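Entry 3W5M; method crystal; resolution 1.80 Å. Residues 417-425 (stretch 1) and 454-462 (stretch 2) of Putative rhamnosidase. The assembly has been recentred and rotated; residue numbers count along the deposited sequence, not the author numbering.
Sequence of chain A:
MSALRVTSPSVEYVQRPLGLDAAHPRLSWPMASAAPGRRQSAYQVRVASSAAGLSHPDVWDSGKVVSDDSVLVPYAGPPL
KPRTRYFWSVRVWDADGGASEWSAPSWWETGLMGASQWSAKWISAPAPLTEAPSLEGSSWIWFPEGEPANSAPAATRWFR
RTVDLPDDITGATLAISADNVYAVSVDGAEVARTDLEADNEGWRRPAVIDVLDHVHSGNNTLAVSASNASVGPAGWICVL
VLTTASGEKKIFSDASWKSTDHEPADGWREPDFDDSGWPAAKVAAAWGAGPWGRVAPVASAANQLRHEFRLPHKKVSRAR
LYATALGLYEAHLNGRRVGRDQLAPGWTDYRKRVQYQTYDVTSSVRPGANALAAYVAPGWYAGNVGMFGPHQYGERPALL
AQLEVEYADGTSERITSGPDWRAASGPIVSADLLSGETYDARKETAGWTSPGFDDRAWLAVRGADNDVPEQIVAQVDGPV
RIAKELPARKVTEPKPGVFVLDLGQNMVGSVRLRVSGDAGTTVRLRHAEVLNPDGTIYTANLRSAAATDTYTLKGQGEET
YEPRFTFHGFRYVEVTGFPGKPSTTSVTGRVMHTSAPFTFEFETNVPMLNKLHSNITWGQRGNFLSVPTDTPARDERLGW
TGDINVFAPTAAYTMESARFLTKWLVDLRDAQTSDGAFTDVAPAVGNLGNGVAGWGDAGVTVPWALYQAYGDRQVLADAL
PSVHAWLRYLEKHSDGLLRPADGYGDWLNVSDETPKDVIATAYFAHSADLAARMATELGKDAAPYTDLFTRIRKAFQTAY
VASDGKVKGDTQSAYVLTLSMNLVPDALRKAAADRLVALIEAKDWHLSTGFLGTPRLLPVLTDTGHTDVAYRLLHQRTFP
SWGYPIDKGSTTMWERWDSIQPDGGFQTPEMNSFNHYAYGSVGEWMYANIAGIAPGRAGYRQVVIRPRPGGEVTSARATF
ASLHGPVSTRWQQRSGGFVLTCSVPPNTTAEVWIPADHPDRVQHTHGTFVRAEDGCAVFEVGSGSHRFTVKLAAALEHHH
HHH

Stretch 1 417-425: SGPDWRAAS
Stretch 2 (454-462) DDRAWLAVR

Turns often lead into the strands of a short antiparallel pairing, as in residues 417-425 and 454-462 of this putative rhamnosidase. Together they bury 594 Å². In the first stretch a type I turn from Gly 418 to Trp 421, closed by Trp 421 N to Gly 418 O at 3.1 Å, leads into a strand beginning at Arg 422; glycine suits the turn's start, where a CB would come 2.7 Å from Pro 419 CD. In the second, a type I turn from Asp 455 to Trp 458, closed by Trp 458 N to Asp 455 O at 2.9 Å, leads into the strand Leu 459 to Ala 460.

The backbone sets the register. Arg 422 faces Ala 460 as a non-hydrogen-bonded pair, CA to CA 4.7 Å, and Ala 423 faces Leu 459 as a hydrogen-bonded pair, CA to CA 5.0 Å, their side chains sharing one face of the sheet. In the latter, Ala 423 N donates to Leu 459 O at 2.8 Å and Leu 459 N to Ala 423 O at 2.7 Å. Val 461 N continues the ladder to Trp 421 O, 3.2 Å and nearly linear at 170°. The backbone is extended here: phi/psi are -126/155 at Arg 422, -134/151 at Ala 423, -107/149 at Leu 459 and -58/136 at Ala 460. Arg 422 CA also lies 3.3 Å from Leu 459 O in a CA-H...O contact. Beyond the paired strands, one water bridges the stretches, donating to Pro 419 O at 2.8 Å and Val 461 O at 2.7 Å.

Polar side-chain contacts converge on Arg 422, the residue most covered by the opposite stretch. Its CA-to-CB bond points sideways, but chi angles of -67° (m), 178° (t), 72° (p) and 68° bring the long, multi-donor side chain to the carbonyls of the Asp 455 turn. Arg 422 NE donates to Asp 455 O at 3.0 Å and Arg 422 NH2 to the same oxygen at 3.3 Å; Arg 422 NH2 to Arg 456 O, 2.9 Å at 115°, is weak. The long salt bridge from Arg 422 NE to Asp 455 OD1, 3.9 Å, adds charge attraction. Trp 458 O sits over the guanidinium face, 2.5 Å from Arg 422 NH2, too poorly angled for a hydrogen bond.

Apolar packing completes the contact. Buried Trp 458 (chi1 -74°, m; chi2 41°) offers a ring face to Ala 424, whose CB lies 3.5 Å from the six-membered-ring centroid, 16° off its normal; a small methyl suits this close approach. Branched Val 461 (chi1 -64°, m), buried and directed toward the first stretch, fills space there, its CG1 3.8 Å from Trp 421 CB and 4.1 Å from Ala 423 CB. Val 461 CG2 also touches a backbone oxygen, Gly 418 O, at 3.4 Å.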

# COMPACT_ATOMS: atom_id res chain seq x y z
N SER A 417 -25.66 13.15 1.30
CA SER A 417 -25.49 13.10 -0.13
C SER A 417 -26.79 12.64 -0.77
O SER A 417 -27.46 11.70 -0.28
CB SER A 417 -24.34 12.14 -0.49
OG SER A 417 -24.52 10.84 0.05
N GLY A 418 -27.11 13.30 -1.87
CA GLY A 418 -28.35 13.08 -2.61
C GLY A 418 -28.55 14.09 -3.74
O GLY A 418 -27.65 14.88 -4.06
N PRO A 419 -29.74 14.05 -4.38
CA PRO A 419 -29.97 14.70 -5.67
C PRO A 419 -29.85 16.21 -5.65
O PRO A 419 -29.66 16.81 -6.71
CB PRO A 419 -31.41 14.28 -6.02
CG PRO A 419 -31.64 13.00 -5.24
CD PRO A 419 -30.92 13.29 -3.93
N ASP A 420 -29.96 16.83 -4.47
CA ASP A 420 -29.91 18.28 -4.38
C ASP A 420 -28.46 18.86 -4.42
O ASP A 420 -28.27 20.08 -4.50
CB ASP A 420 -30.72 18.79 -3.18
CG ASP A 420 -30.48 17.99 -1.87
OD1 ASP A 420 -29.88 16.86 -1.87
OD2 ASP A 420 -30.92 18.50 -0.81
N TRP A 421 -27.44 18.00 -4.37
CA TRP A 421 -26.04 18.47 -4.43
C TRP A 421 -25.68 19.01 -5.82
O TRP A 421 -26.29 18.63 -6.83
CB TRP A 421 -25.07 17.31 -4.04
CG TRP A 421 -25.03 17.00 -2.55
CD1 TRP A 421 -26.12 16.76 -1.72
CD2 TRP A 421 -23.87 16.83 -1.74
NE1 TRP A 421 -25.69 16.49 -0.45
CE2 TRP A 421 -24.32 16.53 -0.43
CE3 TRP A 421 -22.49 16.93 -1.99
CZ2 TRP A 421 -23.43 16.31 0.62
CZ3 TRP A 421 -21.61 16.70 -0.94
CH2 TRP A 421 -22.08 16.40 0.34
N ARG A 422 -24.67 19.87 -5.89
CA ARG A 422 -24.26 20.46 -7.15
C ARG A 422 -22.76 20.21 -7.38
O ARG A 422 -22.05 20.01 -6.42
CB ARG A 422 -24.61 21.95 -7.15
CG ARG A 422 -26.13 22.12 -7.13
CD ARG A 422 -26.61 23.55 -7.08
NE ARG A 422 -26.41 24.28 -8.33
CZ ARG A 422 -27.04 24.06 -9.48
NH1 ARG A 422 -27.93 23.08 -9.60
NH2 ARG A 422 -26.78 24.83 -10.52
N ALA A 423 -22.36 20.20 -8.64
CA ALA A 423 -21.02 19.80 -9.07
C ALA A 423 -20.40 20.75 -10.06
O ALA A 423 -21.11 21.41 -10.85
CB ALA A 423 -21.06 18.37 -9.62
N ALA A 424 -19.07 20.82 -10.04
CA ALA A 424 -18.28 21.62 -10.98
C ALA A 424 -16.93 20.95 -11.16
O ALA A 424 -16.50 20.19 -10.28
CB ALA A 424 -18.07 23.03 -10.47
N SER A 425 -16.25 21.26 -12.27
CA SER A 425 -14.94 20.66 -12.55
C SER A 425 -13.86 21.11 -11.56
O SER A 425 -13.09 20.29 -11.07
CB SER A 425 -14.53 20.93 -14.01
OG SER A 425 -14.71 22.29 -14.32
N ASP A 454 -21.96 31.26 -4.51
CA ASP A 454 -22.84 31.29 -5.67
C ASP A 454 -22.56 30.11 -6.60
O ASP A 454 -21.65 30.20 -7.44
CB ASP A 454 -22.69 32.63 -6.41
CG ASP A 454 -23.57 32.73 -7.66
OD1 ASP A 454 -24.41 31.85 -7.93
OD2 ASP A 454 -23.41 33.72 -8.41
N ASP A 455 -23.34 29.03 -6.47
CA ASP A 455 -23.20 27.85 -7.33
C ASP A 455 -24.30 27.66 -8.39
O ASP A 455 -24.55 26.54 -8.86
CB ASP A 455 -23.00 26.55 -6.49
CG ASP A 455 -24.22 26.19 -5.62
OD1 ASP A 455 -25.26 26.89 -5.69
OD2 ASP A 455 -24.14 25.17 -4.86
N ARG A 456 -24.95 28.75 -8.81
CA ARG A 456 -26.06 28.64 -9.76
C ARG A 456 -25.66 28.04 -11.12
O ARG A 456 -26.49 27.41 -11.78
CB ARG A 456 -26.77 29.98 -9.95
CG ARG A 456 -27.94 30.20 -9.00
CD ARG A 456 -27.99 31.63 -8.48
NE ARG A 456 -27.71 32.61 -9.53
CZ ARG A 456 -27.14 33.80 -9.33
NH1 ARG A 456 -26.78 34.20 -8.11
NH2 ARG A 456 -26.93 34.60 -10.36
N ALA A 457 -24.40 28.22 -11.51
CA ALA A 457 -23.88 27.64 -12.75
C ALA A 457 -23.12 26.31 -12.55
O ALA A 457 -22.50 25.81 -13.48
CB ALA A 457 -23.02 28.65 -13.49
N TRP A 458 -23.15 25.78 -11.34
CA TRP A 458 -22.76 24.37 -11.11
C TRP A 458 -23.85 23.42 -11.65
O TRP A 458 -24.96 23.86 -11.95
CB TRP A 458 -22.50 24.16 -9.62
CG TRP A 458 -21.21 24.77 -9.13
CD1 TRP A 458 -20.68 26.00 -9.49
CD2 TRP A 458 -20.31 24.21 -8.17
NE1 TRP A 458 -19.49 26.20 -8.83
CE2 TRP A 458 -19.25 25.13 -8.01
CE3 TRP A 458 -20.29 23.01 -7.45
CZ2 TRP A 458 -18.17 24.88 -7.16
CZ3 TRP A 458 -19.22 22.77 -6.61
CH2 TRP A 458 -18.17 23.71 -6.46
N LEU A 459 -23.55 22.13 -11.81
CA LEU A 459 -24.54 21.22 -12.40
C LEU A 459 -25.14 20.29 -11.36
O LEU A 459 -24.47 19.94 -10.40
CB LEU A 459 -23.89 20.39 -13.52
CG LEU A 459 -23.22 21.19 -14.64
CD1 LEU A 459 -22.41 20.26 -15.55
CD2 LEU A 459 -24.27 21.98 -15.41
N ALA A 460 -26.41 19.88 -11.55
CA ALA A 460 -27.00 18.88 -10.66
C ALA A 460 -26.16 17.60 -10.71
O ALA A 460 -25.70 17.20 -11.79
CB ALA A 460 -28.44 18.56 -11.08
N VAL A 461 -25.91 17.01 -9.55
CA VAL A 461 -25.30 15.67 -9.47
C VAL A 461 -26.24 14.62 -10.03
O VAL A 461 -27.42 14.89 -10.25
CB VAL A 461 -24.92 15.30 -8.02
CG1 VAL A 461 -23.84 16.23 -7.50
CG2 VAL A 461 -26.14 15.28 -7.11
N ARG A 462 -25.74 13.42 -10.27
CA ARG A 462 -26.62 12.32 -10.67
C ARG A 462 -26.51 11.25 -9.61
O ARG A 462 -25.55 11.24 -8.80
CB ARG A 462 -26.22 11.80 -12.05
CG ARG A 462 -24.75 11.43 -12.16
CD ARG A 462 -24.36 10.97 -13.55
NE ARG A 462 -24.83 9.63 -13.83
CZ ARG A 462 -24.43 8.90 -14.86
NH1 ARG A 462 -23.51 9.39 -15.71
NH2 ARG A 462 -24.93 7.68 -15.04
O HOH W 1 -29.86 15.44 -9.16